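Transcriptional regulator, AsnC family (Agrobacterium tumefaciens str. C58, PDB 3I4P) probably regulates transcription by sequence-specific DNA binding, with a winged helix-turn-helix domain and an Lrp/AsnC-type ligand-binding domain, and binds calcium. Local coordinates at residues F89-E94 and V108-I113. Residues are numbered along the deposited sequence; the frame is centred on the assembly and turned at random.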
loop_
_atom_site.group_PDB
_atom_site.type_symbol
_atom_site.label_atom_id
_atom_site.label_comp_id
_atom_site.label_asym_id
_atom_site.label_seq_id
_atom_site.Cartn_x
_atom_site.Cartn_y
_atom_site.Cartn_z
ATOM N N PHE A 89 16.844 14.638 20.842
ATOM C CA PHE A 89 17.914 14.246 19.925
ATOM C C PHE A 89 18.248 15.447 19.085
ATOM O O PHE A 89 17.352 16.030 18.435
ATOM C CB PHE A 89 17.543 13.057 19.020
ATOM C CG PHE A 89 17.480 11.740 19.736
ATOM C CD1 PHE A 89 18.636 10.972 19.913
ATOM C CD2 PHE A 89 16.273 11.262 20.230
ATOM C CE1 PHE A 89 18.581 9.765 20.589
ATOM C CE2 PHE A 89 16.205 10.044 20.914
ATOM C CZ PHE A 89 17.361 9.300 21.103
ATOM N N PRO A 90 19.535 15.833 19.083
ATOM C CA PRO A 90 19.946 16.992 18.266
ATOM C C PRO A 90 19.805 16.769 16.744
ATOM O O PRO A 90 19.611 17.730 16.001
ATOM C CB PRO A 90 21.400 17.221 18.664
ATOM C CG PRO A 90 21.768 16.149 19.657
ATOM C CD PRO A 90 20.643 15.220 19.842
ATOM N N GLU A 91 19.859 15.505 16.312
ATOM C CA GLU A 91 19.655 15.150 14.938
ATOM C C GLU A 91 18.203 15.261 14.507
ATOM O O GLU A 91 17.971 15.287 13.324
ATOM C CB GLU A 91 20.117 13.717 14.610
ATOM C CG GLU A 91 21.565 13.462 14.889
ATOM C CD GLU A 91 21.838 12.989 16.330
ATOM O OE1 GLU A 91 20.929 13.029 17.200
ATOM O OE2 GLU A 91 22.998 12.588 16.583
ATOM N N VAL A 92 17.242 15.295 15.424
ATOM C CA VAL A 92 15.839 15.416 15.012
ATOM C C VAL A 92 15.571 16.915 14.907
ATOM O O VAL A 92 15.427 17.625 15.932
ATOM C CB VAL A 92 14.866 14.755 16.008
ATOM C CG1 VAL A 92 13.396 15.007 15.591
ATOM C CG2 VAL A 92 15.234 13.277 16.180
ATOM N N VAL A 93 15.567 17.413 13.672
ATOM C CA VAL A 93 15.513 18.848 13.514
ATOM C C VAL A 93 14.067 19.325 13.347
ATOM O O VAL A 93 13.749 20.518 13.579
ATOM C CB VAL A 93 16.490 19.357 12.433
ATOM C CG1 VAL A 93 17.959 19.214 12.934
ATOM C CG2 VAL A 93 16.245 18.694 11.125
ATOM N N GLU A 94 13.184 18.394 12.979
ATOM C CA GLU A 94 11.768 18.703 12.830
ATOM C C GLU A 94 11.016 17.481 13.230
ATOM O O GLU A 94 11.453 16.380 12.965
ATOM C CB GLU A 94 11.403 19.110 11.389
ATOM C CG GLU A 94 12.068 20.347 10.930
ATOM C CD GLU A 94 11.779 20.716 9.445
ATOM O OE1 GLU A 94 10.668 20.453 8.961
ATOM O OE2 GLU A 94 12.698 21.293 8.814
ATOM N N VAL A 108 15.500 14.180 10.033
ATOM C CA VAL A 108 16.748 13.852 10.730
ATOM C C VAL A 108 17.887 14.223 9.802
ATOM O O VAL A 108 17.802 13.995 8.596
ATOM C CB VAL A 108 16.807 12.308 11.108
ATOM C CG1 VAL A 108 18.222 11.862 11.582
ATOM C CG2 VAL A 108 15.704 11.966 12.148
ATOM N N VAL A 109 18.936 14.821 10.358
ATOM C CA VAL A 109 20.157 15.133 9.583
ATOM C C VAL A 109 21.401 14.428 10.215
ATOM O O VAL A 109 21.582 14.381 11.447
ATOM C CB VAL A 109 20.352 16.679 9.396
ATOM C CG1 VAL A 109 19.128 17.306 8.612
ATOM C CG2 VAL A 109 20.520 17.355 10.722
ATOM N N VAL A 110 22.235 13.878 9.326
ATOM C CA VAL A 110 23.402 13.069 9.663
ATOM C C VAL A 110 24.370 13.184 8.462
ATOM O O VAL A 110 23.961 13.630 7.377
ATOM C CB VAL A 110 23.021 11.564 9.947
ATOM C CG1 VAL A 110 22.291 11.415 11.290
ATOM C CG2 VAL A 110 22.204 10.957 8.807
ATOM N N PRO A 111 25.654 12.779 8.643
ATOM C CA PRO A 111 26.606 12.790 7.501
ATOM C C PRO A 111 26.395 11.671 6.472
ATOM O O PRO A 111 26.689 11.861 5.284
ATOM C CB PRO A 111 27.975 12.627 8.171
ATOM C CG PRO A 111 27.664 11.972 9.504
ATOM C CD PRO A 111 26.342 12.549 9.926
ATOM N N ASP A 112 25.901 10.522 6.923
ATOM C CA ASP A 112 25.859 9.319 6.070
ATOM C C ASP A 112 24.908 8.248 6.617
ATOM O O ASP A 112 24.375 8.400 7.720
ATOM C CB ASP A 112 27.274 8.743 5.843
ATOM C CG ASP A 112 28.057 8.497 7.144
ATOM O OD1 ASP A 112 27.464 8.178 8.200
ATOM O OD2 ASP A 112 29.309 8.612 7.090
ATOM N N ILE A 113 24.703 7.182 5.833
ATOM C CA ILE A 113 23.864 6.052 6.214
ATOM C C ILE A 113 24.315 5.429 7.547
ATOM O O ILE A 113 23.489 5.179 8.412
ATOM C CB ILE A 113 23.793 4.976 5.053
ATOM C CG1 ILE A 113 22.846 5.441 3.958
ATOM C CG2 ILE A 113 23.362 3.593 5.532
ATOM C CD1 ILE A 113 23.034 4.640 2.621
#
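Val92 and Val108 sit across from each other as an antiparallel, non-hydrogen-bonded pair, their CA atoms about 4.6 Å apart, where the first residues of one strand run beside the last of the next. One backbone bond ties 89-94 to 108-113 here: Val109 N donates to Glu91 O at 3.2 Å, the donor lying in the carbonyl plane with an N-H...O angle of 156°. That is the one N-H bond the oxygen takes from 108-113; beside it lies a weaker CA-H...O contact from Val108 CA, likewise 3.2 Å from Glu91 O. A type I turn from Phe89 to Val92, closed by Val92 N bonding to Phe89 O, brings the chain into the strand. Further on, Val93 and Glu94 together stand opposite the single residue Arg107, a classic beta bulge.

The two strands, 92-98 and 104-110, form a beta hairpin of the antiparallel sheet in the Lrp/AsnC ligand-binding domain; Glu94 pairs with a strand of the second subunit, carrying the sheet across the interface. On the face with Val92 and Val108, their CG2 methyls meet loosely at 4.3 Å, and Phe119 of helix 113-126 packs against both. The side chains of Val93 and Val109 cross at about a right angle, Val93 CG1 to Val109 CG2 being 3.9 Å; Glu146 and Pro148 of the second subunit pack against Val93 and Val109 respectively. Glu91 reaches over with its aliphatic part: CB lies 4.0 Å from Val108 CG1. With CG anti to its own carbonyl carbon (chi1 -59°), Glu91 CG comes to 3.6 Å from Val109 O, and chi2 (88°) then bends the chain at CD. The carboxylate has its polar partners outside the two segments, OE2 forming a salt bridge with Arg122 and a hydrogen bond with Tyr151 OH of the second subunit.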